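Local coordinates for protein inactive dihydropteroate synthase 2 (PDB 2VP8) that seems to lack dihydropteroate synthase activity and probably plays no part in folate metabolism, although it can probably bind the inhibitor dapsone, at residues 70-75 with 108-113; 75-80 with 293-298; 216-221 with 237-242. All blocks are in the same frame, centred on the assembly; numbering follows the deposited sequence.

Contact 1: 70-75 with 108-113; sequences AVHRAV and IEWLRG
Two pairs of side chains, Val-71 with Leu-111 and His-72 with Trp-110, show how neighbouring helices can be joined through side chains while their backbones stay well apart. The axes of the short segments are 11.8 Å apart at closest approach and run in broadly the same direction, at a crossing angle of -39°. No hydrogen bond links them; the contact is made by van der Waals packing and an oblique pair of rings.

On the inner side, two forked side chains meet branch against branch. CG1 of Val-71 lies 3.7 Å from CD1 of Leu-111, while CG2 of Val-71 approaches CD2 of Leu-111 at 4.0 Å; the side chains cross obliquely, and each methyl finds a counterpart. Leu-111 does not start out pointing at the other helix, and only the end of its side chain closes the gap.

The outer pair is aromatic. Trp-110 has CG trans to its own backbone N (chi1 171°), an extension that carries the six-membered ring across to helix 65-76, rim first. NE2 of His-72 sits near the plane of the indole, 3.4 Å from CZ2 of Trp-110, and CE1 of His-72 also lies in that plane. The two ring planes are inclined at 70° with centroids 5.2 Å apart, an oblique pairing. Further along the same indole rim, CZ3 of Trp-110 rests 4.1 Å from CB of Val-71, so the tryptophan spans both parts of the contact.

Val-71 and Leu-111 are buried, whereas His-72 and Trp-110 remain partly accessible at the outer surface. Beneath the buried pair, Ile-82 of strand 81-85 touches both residues, Val-48 of strand 43-49 also touches Val-71, and Val-84 touches Leu-111: two adjacent helices packed on the outside of a parallel TIM-type barrel.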
ATOM      1  N   ALA B  70      -5.457  22.994  13.463  1.00 32.76           N
ATOM      2  CA  ALA B  70      -4.894  22.165  12.390  1.00 33.18           C
ATOM      3  C   ALA B  70      -3.470  21.765  12.723  1.00 33.63           C
ATOM      4  O   ALA B  70      -3.100  20.595  12.588  1.00 33.64           O
ATOM      5  CB  ALA B  70      -4.939  22.895  11.063  1.00 33.08           C
ATOM      6  N   VAL B  71      -2.683  22.736  13.182  1.00 34.35           N
ATOM      7  CA  VAL B  71      -1.312  22.467  13.604  1.00 34.93           C
ATOM      8  C   VAL B  71      -1.315  21.529  14.805  1.00 35.64           C
ATOM      9  O   VAL B  71      -0.657  20.489  14.774  1.00 36.16           O
ATOM     10  CB  VAL B  71      -0.526  23.761  13.913  1.00 34.73           C
ATOM     11  CG1 VAL B  71       0.840  23.439  14.528  1.00 33.89           C
ATOM     12  CG2 VAL B  71      -0.360  24.577  12.656  1.00 33.86           C
ATOM     13  N   HIS B  72      -2.072  21.875  15.842  1.00 36.26           N
ATOM     14  CA  HIS B  72      -2.089  21.067  17.053  1.00 37.15           C
ATOM     15  C   HIS B  72      -2.409  19.610  16.752  1.00 38.17           C
ATOM     16  O   HIS B  72      -1.825  18.712  17.356  1.00 38.31           O
ATOM     17  CB  HIS B  72      -3.089  21.600  18.074  1.00 36.71           C
ATOM     18  CG  HIS B  72      -2.726  22.931  18.648  1.00 36.23           C
ATOM     19  ND1 HIS B  72      -3.668  23.900  18.918  1.00 35.67           N
ATOM     20  CD2 HIS B  72      -1.532  23.454  19.006  1.00 36.07           C
ATOM     21  CE1 HIS B  72      -3.066  24.964  19.417  1.00 36.34           C
ATOM     22  NE2 HIS B  72      -1.769  24.718  19.482  1.00 36.42           N
ATOM     23  N   ARG B  73      -3.333  19.390  15.819  1.00 39.10           N
ATOM     24  CA  ARG B  73      -3.764  18.048  15.457  1.00 40.53           C
ATOM     25  C   ARG B  73      -2.647  17.306  14.721  1.00 40.29           C
ATOM     26  O   ARG B  73      -2.333  16.159  15.049  1.00 40.27           O
ATOM     27  CB  ARG B  73      -5.032  18.114  14.605  1.00 40.46           C
ATOM     28  CG  ARG B  73      -6.083  17.073  14.964  1.00 42.56           C
ATOM     29  CD  ARG B  73      -7.270  17.044  13.981  1.00 43.39           C
ATOM     30  NE  ARG B  73      -7.977  18.329  13.881  1.00 49.42           N
ATOM     31  CZ  ARG B  73      -7.920  19.150  12.825  1.00 51.42           C
ATOM     32  NH1 ARG B  73      -7.183  18.828  11.756  1.00 52.01           N
ATOM     33  NH2 ARG B  73      -8.601  20.298  12.831  1.00 51.36           N
ATOM     34  N   ALA B  74      -2.033  17.968  13.744  1.00 40.24           N
ATOM     35  CA  ALA B  74      -0.955  17.360  12.968  1.00 40.31           C
ATOM     36  C   ALA B  74       0.229  16.951  13.843  1.00 40.47           C
ATOM     37  O   ALA B  74       0.778  15.847  13.688  1.00 41.07           O
ATOM     38  CB  ALA B  74      -0.503  18.293  11.857  1.00 40.33           C
ATOM     39  N   VAL B  75       0.622  17.830  14.759  1.00 39.89           N
ATOM     40  CA  VAL B  75       1.682  17.508  15.705  1.00 39.60           C
ATOM     41  C   VAL B  75       1.288  16.301  16.551  1.00 39.63           C
ATOM     42  O   VAL B  75       2.069  15.358  16.696  1.00 39.91           O
ATOM     43  CB  VAL B  75       2.012  18.704  16.620  1.00 39.45           C
ATOM     44  CG1 VAL B  75       3.111  18.345  17.596  1.00 39.34           C
ATOM     45  CG2 VAL B  75       2.428  19.902  15.793  1.00 39.72           C
ATOM     46  N   ILE B 108       3.721  31.585  11.314  1.00 37.26           N
ATOM     47  CA  ILE B 108       5.003  30.910  11.542  1.00 37.25           C
ATOM     48  C   ILE B 108       5.563  31.317  12.903  1.00 37.25           C
ATOM     49  O   ILE B 108       6.002  30.464  13.675  1.00 37.22           O
ATOM     50  CB  ILE B 108       6.025  31.201  10.428  1.00 37.25           C
ATOM     51  CG1 ILE B 108       5.617  30.492   9.130  1.00 37.92           C
ATOM     52  CG2 ILE B 108       7.421  30.743  10.842  1.00 37.25           C
ATOM     53  CD1 ILE B 108       6.037  31.224   7.865  1.00 38.40           C
ATOM     54  N   GLU B 109       5.518  32.618  13.198  1.00 37.32           N
ATOM     55  CA  GLU B 109       5.933  33.136  14.501  1.00 37.43           C
ATOM     56  C   GLU B 109       5.226  32.416  15.634  1.00 37.24           C
ATOM     57  O   GLU B 109       5.876  31.984  16.584  1.00 37.28           O
ATOM     58  CB  GLU B 109       5.692  34.641  14.608  1.00 37.25           C
ATOM     59  CG  GLU B 109       6.810  35.488  14.017  1.00 37.94           C
ATOM     60  CD  GLU B 109       6.624  36.975  14.263  1.00 38.21           C
ATOM     61  OE1 GLU B 109       5.567  37.393  14.795  1.00 39.70           O
ATOM     62  OE2 GLU B 109       7.548  37.735  13.921  1.00 39.83           O
ATOM     63  N   TRP B 110       3.902  32.282  15.522  1.00 37.12           N
ATOM     64  CA  TRP B 110       3.108  31.579  16.522  1.00 37.01           C
ATOM     65  C   TRP B 110       3.498  30.108  16.594  1.00 37.42           C
ATOM     66  O   TRP B 110       3.638  29.553  17.689  1.00 37.76           O
ATOM     67  CB  TRP B 110       1.600  31.692  16.257  1.00 36.43           C
ATOM     68  CG  TRP B 110       0.831  30.780  17.173  1.00 36.13           C
ATOM     69  CD1 TRP B 110       0.455  31.042  18.463  1.00 35.12           C
ATOM     70  CD2 TRP B 110       0.397  29.439  16.894  1.00 35.67           C
ATOM     71  NE1 TRP B 110      -0.203  29.962  18.991  1.00 34.86           N
ATOM     72  CE2 TRP B 110      -0.253  28.962  18.054  1.00 35.16           C
ATOM     73  CE3 TRP B 110       0.485  28.601  15.773  1.00 35.54           C
ATOM     74  CZ2 TRP B 110      -0.806  27.675  18.131  1.00 35.21           C
ATOM     75  CZ3 TRP B 110      -0.074  27.322  15.845  1.00 35.27           C
ATOM     76  CH2 TRP B 110      -0.710  26.875  17.019  1.00 35.72           C
ATOM     77  N   LEU B 111       3.663  29.488  15.426  1.00 37.54           N
ATOM     78  CA  LEU B 111       3.934  28.061  15.336  1.00 37.65           C
ATOM     79  C   LEU B 111       5.250  27.744  16.025  1.00 37.66           C
ATOM     80  O   LEU B 111       5.324  26.816  16.831  1.00 37.76           O
ATOM     81  CB  LEU B 111       3.918  27.617  13.861  1.00 37.83           C
ATOM     82  CG  LEU B 111       4.228  26.220  13.286  1.00 37.81           C
ATOM     83  CD1 LEU B 111       4.153  25.065  14.272  1.00 39.47           C
ATOM     84  CD2 LEU B 111       3.319  25.957  12.110  1.00 37.52           C
ATOM     85  N   ARG B 112       6.272  28.543  15.728  1.00 37.82           N
ATOM     86  CA  ARG B 112       7.594  28.394  16.332  1.00 37.84           C
ATOM     87  C   ARG B 112       7.513  28.580  17.848  1.00 38.17           C
ATOM     88  O   ARG B 112       8.219  27.899  18.600  1.00 38.55           O
ATOM     89  CB  ARG B 112       8.563  29.406  15.723  1.00 37.55           C
ATOM     90  CG  ARG B 112      10.004  29.314  16.220  1.00 37.56           C
ATOM     91  CD  ARG B 112      10.867  28.512  15.283  1.00 37.44           C
ATOM     92  NE  ARG B 112      10.633  27.097  15.479  1.00 38.04           N
ATOM     93  CZ  ARG B 112      10.830  26.148  14.569  1.00 38.95           C
ATOM     94  NH1 ARG B 112      11.276  26.432  13.350  1.00 36.90           N
ATOM     95  NH2 ARG B 112      10.554  24.893  14.895  1.00 40.65           N
ATOM     96  N   GLY B 113       6.645  29.495  18.284  1.00 38.07           N
ATOM     97  CA  GLY B 113       6.436  29.770  19.701  1.00 37.60           C
ATOM     98  C   GLY B 113       5.857  28.574  20.425  1.00 37.70           C
ATOM     99  O   GLY B 113       6.322  28.222  21.513  1.00 37.67           O
TER

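Contact 2: 75-80 with 293-298; sequences VADGAD and ATRRVL
A single hydrogen bond from Arg-295 to the backbone carbonyl of Asp-77 forms the close part of this small contact. NH1 of Arg-295 donates to O of Asp-77 over 2.8 Å, with an N-H...O angle of 155°. The oxygen lies at the edge of the guanidinium, near its plane; at the acceptor end the C=O...N angle is 120°, and the donor is tilted from the carbonyl plane. A bend in the arginine chain at chi3 (66°) turns the guanidinium so that its NH1 edge meets the oxygen, and CD of Arg-295 also lies beside that atom. The other flank of the group is held by its own helix, where NE of Arg-295 forms a salt bridge with Glu-299.

The accepting carbonyl belongs to a Schellman motif: Gly-78, with positive phi, ends helix 65-76; N of Gly-78 bonds back to O of Val-75 at 2.9 Å, and N of Ala-79 probably to O of Ala-74. Arg-295 thus ties the end of the first helix of the TIM barrel to helix 291-306, the last, across strand 43-49, where Ile-44 touches the arginine.

The carboxylate side is looser. OD1 of Asp-77 stays 4.7 Å from NH1 of Arg-295, too far for a salt bridge, although the opposite charges may still attract. Both residues are partly exposed here, and the next arginine, Arg-296, makes its salt bridge with Glu-269 of the second subunit.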
ATOM      1  N   VAL B  75       0.622  17.830  14.759  1.00 39.89           N
ATOM      2  CA  VAL B  75       1.682  17.508  15.705  1.00 39.60           C
ATOM      3  C   VAL B  75       1.288  16.301  16.551  1.00 39.63           C
ATOM      4  O   VAL B  75       2.069  15.358  16.696  1.00 39.91           O
ATOM      5  CB  VAL B  75       2.012  18.704  16.620  1.00 39.45           C
ATOM      6  CG1 VAL B  75       3.111  18.345  17.596  1.00 39.34           C
ATOM      7  CG2 VAL B  75       2.428  19.902  15.793  1.00 39.72           C
ATOM      8  N   ALA B  76       0.071  16.345  17.097  1.00 39.49           N
ATOM      9  CA  ALA B  76      -0.476  15.289  17.949  1.00 39.17           C
ATOM     10  C   ALA B  76      -0.486  13.931  17.247  1.00 39.58           C
ATOM     11  O   ALA B  76      -0.360  12.893  17.890  1.00 39.85           O
ATOM     12  CB  ALA B  76      -1.878  15.655  18.383  1.00 38.60           C
ATOM     13  N   ASP B  77      -0.648  13.952  15.928  1.00 39.74           N
ATOM     14  CA  ASP B  77      -0.756  12.738  15.146  1.00 40.11           C
ATOM     15  C   ASP B  77       0.583  12.373  14.524  1.00 40.71           C
ATOM     16  O   ASP B  77       0.670  11.430  13.732  1.00 41.08           O
ATOM     17  CB  ASP B  77      -1.827  12.903  14.066  1.00 40.02           C
ATOM     18  CG  ASP B  77      -3.236  12.893  14.631  1.00 40.23           C
ATOM     19  OD1 ASP B  77      -3.398  12.751  15.861  1.00 41.89           O
ATOM     20  OD2 ASP B  77      -4.189  13.032  13.847  1.00 39.93           O
ATOM     21  N   GLY B  78       1.618  13.138  14.870  1.00 40.89           N
ATOM     22  CA  GLY B  78       2.993  12.793  14.521  1.00 40.84           C
ATOM     23  C   GLY B  78       3.533  13.372  13.230  1.00 40.95           C
ATOM     24  O   GLY B  78       4.391  12.755  12.584  1.00 40.97           O
ATOM     25  N   ALA B  79       3.042  14.549  12.845  1.00 40.91           N
ATOM     26  CA  ALA B  79       3.594  15.256  11.686  1.00 40.72           C
ATOM     27  C   ALA B  79       5.044  15.631  11.968  1.00 40.80           C
ATOM     28  O   ALA B  79       5.375  16.125  13.056  1.00 40.95           O
ATOM     29  CB  ALA B  79       2.787  16.493  11.368  1.00 40.52           C
ATOM     30  N   ASP B  80       5.909  15.385  10.994  1.00 40.53           N
ATOM     31  CA  ASP B  80       7.323  15.669  11.165  1.00 40.38           C
ATOM     32  C   ASP B  80       7.628  17.064  10.662  1.00 40.25           C
ATOM     33  O   ASP B  80       8.540  17.726  11.156  1.00 40.03           O
ATOM     34  CB  ASP B  80       8.146  14.630  10.432  1.00 40.32           C
ATOM     35  CG  ASP B  80       7.954  13.253  11.002  1.00 40.61           C
ATOM     36  OD1 ASP B  80       8.422  13.018  12.146  1.00 41.88           O
ATOM     37  OD2 ASP B  80       7.321  12.419  10.319  1.00 39.17           O
ATOM     38  N   ALA B 293      -3.952   8.827   9.063  1.00 37.48           N
ATOM     39  CA  ALA B 293      -4.112   7.700   8.140  1.00 37.28           C
ATOM     40  C   ALA B 293      -2.773   7.364   7.517  1.00 37.28           C
ATOM     41  O   ALA B 293      -2.406   6.196   7.376  1.00 36.91           O
ATOM     42  CB  ALA B 293      -5.140   8.003   7.061  1.00 36.98           C
ATOM     43  N   THR B 294      -2.035   8.410   7.164  1.00 37.55           N
ATOM     44  CA  THR B 294      -0.717   8.244   6.571  1.00 37.70           C
ATOM     45  C   THR B 294       0.247   7.677   7.602  1.00 37.66           C
ATOM     46  O   THR B 294       0.997   6.741   7.302  1.00 37.96           O
ATOM     47  CB  THR B 294      -0.204   9.561   5.993  1.00 37.72           C
ATOM     48  OG1 THR B 294      -1.146  10.031   5.019  1.00 38.44           O
ATOM     49  CG2 THR B 294       1.149   9.369   5.331  1.00 37.93           C
ATOM     50  N   ARG B 295       0.203   8.200   8.827  1.00 37.39           N
ATOM     51  CA  ARG B 295       1.111   7.708   9.845  1.00 37.28           C
ATOM     52  C   ARG B 295       0.955   6.202  10.017  1.00 37.66           C
ATOM     53  O   ARG B 295       1.954   5.475  10.063  1.00 37.70           O
ATOM     54  CB  ARG B 295       0.914   8.409  11.177  1.00 37.11           C
ATOM     55  CG  ARG B 295       2.048   8.103  12.147  1.00 36.40           C
ATOM     56  CD  ARG B 295       1.686   8.413  13.562  1.00 33.78           C
ATOM     57  NE  ARG B 295       0.621   7.547  14.048  1.00 33.84           N
ATOM     58  CZ  ARG B 295      -0.629   7.942  14.266  1.00 33.63           C
ATOM     59  NH1 ARG B 295      -0.982   9.207  14.034  1.00 33.42           N
ATOM     60  NH2 ARG B 295      -1.523   7.069  14.720  1.00 32.12           N
ATOM     61  N   ARG B 296      -0.297   5.743  10.076  1.00 37.60           N
ATOM     62  CA  ARG B 296      -0.595   4.330  10.286  1.00 37.74           C
ATOM     63  C   ARG B 296      -0.114   3.436   9.139  1.00 38.00           C
ATOM     64  O   ARG B 296       0.280   2.297   9.364  1.00 38.09           O
ATOM     65  CB  ARG B 296      -2.073   4.130  10.601  1.00 37.46           C
ATOM     66  CG  ARG B 296      -2.421   4.620  12.000  1.00 38.39           C
ATOM     67  CD  ARG B 296      -3.795   4.191  12.450  1.00 40.00           C
ATOM     68  NE  ARG B 296      -4.829   4.883  11.691  1.00 41.81           N
ATOM     69  CZ  ARG B 296      -5.499   5.952  12.114  1.00 42.82           C
ATOM     70  NH1 ARG B 296      -5.279   6.466  13.327  1.00 42.17           N
ATOM     71  NH2 ARG B 296      -6.411   6.498  11.314  1.00 42.91           N
ATOM     72  N   VAL B 297      -0.144   3.959   7.916  1.00 38.47           N
ATOM     73  CA  VAL B 297       0.359   3.227   6.758  1.00 38.78           C
ATOM     74  C   VAL B 297       1.880   3.081   6.854  1.00 39.10           C
ATOM     75  O   VAL B 297       2.407   1.974   6.778  1.00 39.62           O
ATOM     76  CB  VAL B 297      -0.044   3.913   5.433  1.00 38.81           C
ATOM     77  CG1 VAL B 297       0.798   3.397   4.279  1.00 38.26           C
ATOM     78  CG2 VAL B 297      -1.532   3.699   5.157  1.00 38.25           C
ATOM     79  N   LEU B 298       2.568   4.204   7.049  1.00 39.00           N
ATOM     80  CA  LEU B 298       4.023   4.237   7.204  1.00 38.60           C
ATOM     81  C   LEU B 298       4.531   3.395   8.366  1.00 38.53           C
ATOM     82  O   LEU B 298       5.629   2.854   8.305  1.00 39.09           O
ATOM     83  CB  LEU B 298       4.493   5.678   7.390  1.00 38.53           C
ATOM     84  CG  LEU B 298       4.039   6.626   6.285  1.00 38.11           C
ATOM     85  CD1 LEU B 298       4.636   7.995   6.530  1.00 38.71           C
ATOM     86  CD2 LEU B 298       4.441   6.093   4.913  1.00 36.82           C
TER

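Contact 3: 216-221 with 237-242; sequences IDPAHD and ADLVMT
Where strand 214-217 of the barrel gives way to the loop bearing His-220, Ile-216 and Pro-218 pack against Leu-239 of helix 236-241 and Thr-242. The contact is buried and mainly apolar. Pro-218 and Leu-239 lie alongside each other, running in opposite directions: CG of the proline is 3.6 Å from CG of the leucine, and CB of Pro-218 lies 3.8 Å from CD1 of Leu-239. Thus one flank of the pyrrolidine ring covers the branch point of the leucine and one of its methyls. Val-193 and Ile-194 of helix 186-207 touch Pro-218 and Leu-239 respectively.

Ile-216 reaches a more polar spot. Its CD1 comes 3.7 Å from OG1 of Thr-242 and 4.1 Å from O of Leu-239, covering a hydrogen-bonded pair. Thr-242 OG1 stands between its own backbone N and carbonyl carbon (chi1 66°), turned back toward the helix, and donates to O of Leu-239 at 2.6 Å; the C=O...O angle of 168° makes this nearly a head-on approach. Because N of Thr-242 bonds to the same oxygen at 3.2 Å, two donors grip the carbonyl under the isoleucine methyl.

Pro-218 is itself part of a type I turn from Asp-217 to His-220, in which ND1 of His-220 is hydrogen-bonded to OD2 of Asp-217, though its exact length is doubtful at this resolution. His-220 is, by similarity, characteristic of family members without dihydropteroate synthase activity; the whole arrangement is that of a beta-alpha unit in a TIM barrel, with the loop that carries His-220 leaving the C-terminal end of its strand.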
ATOM      1  N   ILE B 216      13.993  16.145  -2.694  1.00 35.84           N
ATOM      2  CA  ILE B 216      13.501  16.185  -4.071  1.00 35.67           C
ATOM      3  C   ILE B 216      12.064  15.699  -4.173  1.00 35.97           C
ATOM      4  O   ILE B 216      11.681  14.705  -3.559  1.00 35.86           O
ATOM      5  CB  ILE B 216      14.413  15.435  -5.083  1.00 35.67           C
ATOM      6  CG1 ILE B 216      14.500  13.934  -4.770  1.00 35.09           C
ATOM      7  CG2 ILE B 216      15.802  16.093  -5.155  1.00 35.17           C
ATOM      8  CD1 ILE B 216      15.000  13.090  -5.937  1.00 35.33           C
ATOM      9  N   ASP B 217      11.274  16.426  -4.952  1.00 36.43           N
ATOM     10  CA  ASP B 217       9.860  16.130  -5.125  1.00 36.96           C
ATOM     11  C   ASP B 217       9.559  15.931  -6.614  1.00 37.22           C
ATOM     12  O   ASP B 217       9.096  16.850  -7.289  1.00 37.10           O
ATOM     13  CB  ASP B 217       9.018  17.250  -4.514  1.00 36.91           C
ATOM     14  CG  ASP B 217       7.540  17.064  -4.742  1.00 37.76           C
ATOM     15  OD1 ASP B 217       7.112  15.955  -5.130  1.00 39.97           O
ATOM     16  OD2 ASP B 217       6.796  18.038  -4.529  1.00 38.75           O
ATOM     17  N   PRO B 218       9.818  14.716  -7.122  1.00 37.70           N
ATOM     18  CA  PRO B 218       9.783  14.400  -8.545  1.00 38.19           C
ATOM     19  C   PRO B 218       8.388  14.325  -9.157  1.00 38.78           C
ATOM     20  O   PRO B 218       8.252  14.500 -10.365  1.00 38.81           O
ATOM     21  CB  PRO B 218      10.441  13.016  -8.608  1.00 38.19           C
ATOM     22  CG  PRO B 218      11.057  12.801  -7.258  1.00 37.80           C
ATOM     23  CD  PRO B 218      10.173  13.529  -6.333  1.00 37.83           C
ATOM     24  N   ALA B 219       7.367  14.065  -8.348  1.00 39.69           N
ATOM     25  CA  ALA B 219       6.026  13.851  -8.889  1.00 40.62           C
ATOM     26  C   ALA B 219       4.982  14.839  -8.374  1.00 41.34           C
ATOM     27  O   ALA B 219       3.813  14.476  -8.208  1.00 41.50           O
ATOM     28  CB  ALA B 219       5.575  12.402  -8.644  1.00 40.44           C
ATOM     29  N   HIS B 220       5.389  16.090  -8.164  1.00 42.31           N
ATOM     30  CA  HIS B 220       4.500  17.091  -7.554  1.00 43.52           C
ATOM     31  C   HIS B 220       3.204  17.377  -8.326  1.00 43.89           C
ATOM     32  O   HIS B 220       3.195  17.400  -9.564  1.00 44.05           O
ATOM     33  CB  HIS B 220       5.232  18.406  -7.286  1.00 43.66           C
ATOM     34  CG  HIS B 220       4.489  19.312  -6.353  1.00 45.38           C
ATOM     35  ND1 HIS B 220       4.700  19.315  -4.990  1.00 46.71           N
ATOM     36  CD2 HIS B 220       3.504  20.215  -6.582  1.00 46.31           C
ATOM     37  CE1 HIS B 220       3.893  20.193  -4.422  1.00 47.19           C
ATOM     38  NE2 HIS B 220       3.155  20.751  -5.367  1.00 47.30           N
ATOM     39  N   ASP B 221       2.123  17.590  -7.568  1.00 44.33           N
ATOM     40  CA  ASP B 221       0.791  17.985  -8.082  1.00 44.61           C
ATOM     41  C   ASP B 221       0.110  16.978  -9.009  1.00 44.80           C
ATOM     42  O   ASP B 221      -1.102  17.070  -9.235  1.00 44.84           O
ATOM     43  CB  ASP B 221       0.832  19.383  -8.737  1.00 44.63           C
ATOM     44  N   ALA B 237      11.707   3.834  -6.300  1.00 37.11           N
ATOM     45  CA  ALA B 237      13.027   3.228  -6.037  1.00 36.60           C
ATOM     46  C   ALA B 237      14.150   3.895  -6.817  1.00 36.66           C
ATOM     47  O   ALA B 237      15.209   4.191  -6.253  1.00 36.10           O
ATOM     48  CB  ALA B 237      13.011   1.738  -6.328  1.00 36.35           C
ATOM     49  N   ASP B 238      13.914   4.131  -8.109  1.00 36.85           N
ATOM     50  CA  ASP B 238      14.890   4.829  -8.948  1.00 37.14           C
ATOM     51  C   ASP B 238      15.120   6.260  -8.444  1.00 37.31           C
ATOM     52  O   ASP B 238      16.266   6.694  -8.315  1.00 37.22           O
ATOM     53  CB  ASP B 238      14.472   4.803 -10.419  1.00 36.98           C
ATOM     54  CG  ASP B 238      14.454   3.395 -10.990  1.00 37.71           C
ATOM     55  OD1 ASP B 238      15.507   2.728 -10.959  1.00 38.64           O
ATOM     56  OD2 ASP B 238      13.387   2.944 -11.464  1.00 37.99           O
ATOM     57  N   LEU B 239      14.037   6.971  -8.128  1.00 37.50           N
ATOM     58  CA  LEU B 239      14.150   8.296  -7.524  1.00 37.77           C
ATOM     59  C   LEU B 239      14.954   8.240  -6.223  1.00 37.81           C
ATOM     60  O   LEU B 239      15.849   9.058  -6.010  1.00 37.82           O
ATOM     61  CB  LEU B 239      12.770   8.907  -7.247  1.00 38.05           C
ATOM     62  CG  LEU B 239      11.855   9.474  -8.347  1.00 38.51           C
ATOM     63  CD1 LEU B 239      12.654  10.110  -9.483  1.00 37.27           C
ATOM     64  CD2 LEU B 239      10.898   8.446  -8.870  1.00 38.69           C
ATOM     65  N   VAL B 240      14.626   7.274  -5.363  1.00 37.68           N
ATOM     66  CA  VAL B 240      15.289   7.101  -4.067  1.00 37.55           C
ATOM     67  C   VAL B 240      16.776   6.812  -4.245  1.00 37.71           C
ATOM     68  O   VAL B 240      17.607   7.368  -3.540  1.00 37.56           O
ATOM     69  CB  VAL B 240      14.624   5.970  -3.252  1.00 37.60           C
ATOM     70  CG1 VAL B 240      15.404   5.671  -1.960  1.00 36.61           C
ATOM     71  CG2 VAL B 240      13.183   6.325  -2.949  1.00 37.09           C
ATOM     72  N   MET B 241      17.090   5.959  -5.217  1.00 38.13           N
ATOM     73  CA  MET B 241      18.455   5.566  -5.530  1.00 38.40           C
ATOM     74  C   MET B 241      19.366   6.718  -5.977  1.00 38.22           C
ATOM     75  O   MET B 241      20.589   6.550  -6.026  1.00 38.02           O
ATOM     76  CB  MET B 241      18.453   4.459  -6.587  1.00 38.95           C
ATOM     77  CG  MET B 241      18.203   3.050  -6.035  1.00 40.58           C
ATOM     78  SD  MET B 241      19.363   2.558  -4.734  1.00 44.93           S
ATOM     79  CE  MET B 241      20.922   2.453  -5.628  1.00 42.97           C
ATOM     80  N   THR B 242      18.782   7.874  -6.299  1.00 38.00           N
ATOM     81  CA  THR B 242      19.570   9.075  -6.613  1.00 37.82           C
ATOM     82  C   THR B 242      20.351   9.552  -5.391  1.00 37.65           C
ATOM     83  O   THR B 242      21.374  10.228  -5.528  1.00 37.66           O
ATOM     84  CB  THR B 242      18.708  10.251  -7.138  1.00 37.89           C
ATOM     85  OG1 THR B 242      17.832  10.715  -6.100  1.00 38.39           O
ATOM     86  CG2 THR B 242      17.898   9.838  -8.360  1.00 37.50           C
TER

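Followed from the N terminus, the chain enters helix 65-76, which supplies a segment to both contact 1 and contact 2; they share Val-75, at the seam between the two segments. Contact 1 closes first, a short loop through strand 81-85 to the next helix. Contact 2, whose first segment begins before that loop is complete, crosses it and closes only at helix 291-306, thereby joining the first and last helices of the barrel. Within this long loop lies contact 3, a local closure between strand 214-217 and helix 236-241. Its centre is about 28 Å from that of contact 1, on the opposite side of the chain's centre.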